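Local coordinates for protein monooxygenase (Agrobacterium tumefaciens, PDB 2I7G) that probably catalyses flavin-dependent monooxygenation, as a TIM-barrel member of the luciferase-like monooxygenase family, at residues Val217-Ile222 with Pro231-Tyr236. Residues are numbered along the deposited sequence; the frame is centred on the assembly and turned at random.
Sequences VALAII and PLFDLY
With CG anti to the backbone N (chi1 175°), Tyr236 carries its ring off the helix toward Val217, whose CG2 occupies the cramped rotamer site between backbone N and carbonyl carbon. That methyl settles over the middle of the ring, 3.5 Å from the Tyr236 centroid and 8° off the ring normal, a clear CH-pi contact. The other branch, CG1, presses close to the ring's CE1 side, with Val217 CG1 3.3 Å from Tyr236 CE1. A beta-branched valine suits a strand and offers both methyls to one ring, while tyrosine supplies a flat apolar face and a hydroxyl that continues past the valine to hydrogen-bond the carbonyl of Leu215, giving the buried OH a polar partner.

Two residues on, Leu219 again faces the helix and packs against Phe233. Unbranched at CB, it can lay its CD2 over one face of the phenyl ring, and Leu219 CB comes within 3.9 Å of Phe233 CZ. Phenylalanine suits this buried layer because its long, flat, wholly apolar side chain can lean in from a CB that does not face the strand. Val217 CG2 also meets this ring obliquely, 4.1 Å from Phe233 CE1, so one methyl bridges two aromatic residues. Leu232 adds a flexible aliphatic end, Leu219 CD1 lying 3.8 Å from Leu232 CD1 as the two side chains cross at about a right angle.

No hydrogen bond joins the segments; strand and helix run nearly antiparallel, at 157°, with axes 10.7 Å apart. Because side chains alternate along a strand, Val217 and Leu219 face the helix and Ala218 points away, the layering of a beta-alpha-beta unit (strand 217-220, helix 230-242, strand 252-260) in a TIM barrel.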
loop_
_atom_site.group_PDB
_atom_site.type_symbol
_atom_site.label_atom_id
_atom_site.label_comp_id
_atom_site.label_asym_id
_atom_site.label_seq_id
_atom_site.Cartn_x
_atom_site.Cartn_y
_atom_site.Cartn_z
ATOM N N VAL B 217 -0.257 -5.410 23.978
ATOM C CA VAL B 217 -1.121 -4.240 24.096
ATOM C C VAL B 217 -0.293 -2.963 24.115
ATOM O O VAL B 217 0.815 -2.914 24.698
ATOM C CB VAL B 217 -2.062 -4.283 25.328
ATOM C CG1 VAL B 217 -3.091 -5.400 25.154
ATOM C CG2 VAL B 217 -1.273 -4.480 26.654
ATOM N N ALA B 218 -0.825 -1.924 23.482
ATOM C CA ALA B 218 -0.157 -0.599 23.493
ATOM C C ALA B 218 -1.144 0.387 24.103
ATOM O O ALA B 218 -2.209 0.621 23.529
ATOM C CB ALA B 218 0.215 -0.175 22.060
ATOM N N LEU B 219 -0.784 0.951 25.245
ATOM C CA LEU B 219 -1.628 1.873 25.971
ATOM C C LEU B 219 -1.310 3.347 25.644
ATOM O O LEU B 219 -0.179 3.811 25.842
ATOM C CB LEU B 219 -1.381 1.654 27.456
ATOM C CG LEU B 219 -2.228 2.478 28.405
ATOM C CD1 LEU B 219 -3.771 2.311 28.186
ATOM C CD2 LEU B 219 -1.822 2.014 29.815
ATOM N N ALA B 220 -2.315 4.086 25.194
ATOM C CA ALA B 220 -2.163 5.554 25.015
ATOM C C ALA B 220 -2.236 6.277 26.377
ATOM O O ALA B 220 -3.200 6.105 27.137
ATOM C CB ALA B 220 -3.219 6.084 24.042
ATOM N N ILE B 221 -1.197 7.044 26.710
ATOM C CA ILE B 221 -1.144 7.778 27.992
ATOM C C ILE B 221 -1.580 9.213 27.721
ATOM O O ILE B 221 -0.804 10.033 27.215
ATOM C CB ILE B 221 0.272 7.792 28.636
ATOM C CG1 ILE B 221 0.862 6.369 28.767
ATOM C CG2 ILE B 221 0.268 8.574 30.011
ATOM C CD1 ILE B 221 -0.007 5.401 29.534
ATOM N N ILE B 222 -2.846 9.501 27.990
ATOM C CA ILE B 222 -3.385 10.816 27.650
ATOM C C ILE B 222 -3.996 11.439 28.905
ATOM O O ILE B 222 -4.943 10.893 29.473
ATOM C CB ILE B 222 -4.383 10.713 26.449
ATOM C CG1 ILE B 222 -3.589 10.217 25.204
ATOM C CG2 ILE B 222 -5.162 12.031 26.243
ATOM C CD1 ILE B 222 -4.192 10.458 23.832
ATOM N N PRO B 231 -2.519 0.525 36.870
ATOM C CA PRO B 231 -3.473 -0.561 37.137
ATOM C C PRO B 231 -4.071 -1.210 35.880
ATOM O O PRO B 231 -4.515 -2.370 35.943
ATOM C CB PRO B 231 -4.565 0.117 37.979
ATOM C CG PRO B 231 -3.867 1.253 38.652
ATOM C CD PRO B 231 -2.900 1.760 37.588
ATOM N N LEU B 232 -4.072 -0.492 34.757
ATOM C CA LEU B 232 -4.612 -1.074 33.510
ATOM C C LEU B 232 -3.772 -2.268 33.111
ATOM O O LEU B 232 -4.300 -3.268 32.610
ATOM C CB LEU B 232 -4.691 -0.058 32.353
ATOM C CG LEU B 232 -5.776 1.030 32.533
ATOM C CD1 LEU B 232 -5.649 2.096 31.462
ATOM C CD2 LEU B 232 -7.233 0.461 32.530
ATOM N N PHE B 233 -2.460 -2.172 33.328
ATOM C CA PHE B 233 -1.587 -3.296 32.987
ATOM C C PHE B 233 -1.793 -4.473 33.970
ATOM O O PHE B 233 -1.619 -5.625 33.572
ATOM C CB PHE B 233 -0.124 -2.893 32.945
ATOM C CG PHE B 233 0.251 -2.158 31.678
ATOM C CD1 PHE B 233 -0.551 -2.265 30.538
ATOM C CD2 PHE B 233 1.401 -1.405 31.615
ATOM C CE1 PHE B 233 -0.210 -1.584 29.351
ATOM C CE2 PHE B 233 1.758 -0.722 30.435
ATOM C CZ PHE B 233 0.967 -0.822 29.315
ATOM N N ASP B 234 -2.139 -4.166 35.237
ATOM C CA ASP B 234 -2.611 -5.198 36.189
ATOM C C ASP B 234 -3.744 -6.006 35.601
ATOM O O ASP B 234 -3.758 -7.233 35.660
ATOM C CB ASP B 234 -3.148 -4.587 37.523
ATOM C CG ASP B 234 -2.057 -4.044 38.424
ATOM O OD1 ASP B 234 -0.864 -4.207 38.075
ATOM O OD2 ASP B 234 -2.407 -3.468 39.513
ATOM N N LEU B 235 -4.728 -5.295 35.069
ATOM C CA LEU B 235 -5.912 -5.916 34.536
ATOM C C LEU B 235 -5.602 -6.774 33.309
ATOM O O LEU B 235 -6.150 -7.865 33.157
ATOM C CB LEU B 235 -6.905 -4.835 34.190
ATOM C CG LEU B 235 -8.291 -5.184 33.702
ATOM C CD1 LEU B 235 -9.060 -5.955 34.786
ATOM C CD2 LEU B 235 -8.948 -3.849 33.413
ATOM N N TYR B 236 -4.732 -6.261 32.425
ATOM C CA TYR B 236 -4.205 -7.034 31.291
ATOM C C TYR B 236 -3.601 -8.380 31.752
ATOM O O TYR B 236 -3.958 -9.443 31.246
ATOM C CB TYR B 236 -3.126 -6.173 30.625
ATOM C CG TYR B 236 -2.373 -6.824 29.519
ATOM C CD1 TYR B 236 -3.025 -7.228 28.352
ATOM C CD2 TYR B 236 -0.993 -7.038 29.633
ATOM C CE1 TYR B 236 -2.321 -7.835 27.283
ATOM C CE2 TYR B 236 -0.278 -7.651 28.601
ATOM C CZ TYR B 236 -0.946 -8.031 27.419
ATOM O OH TYR B 236 -0.242 -8.602 26.389
#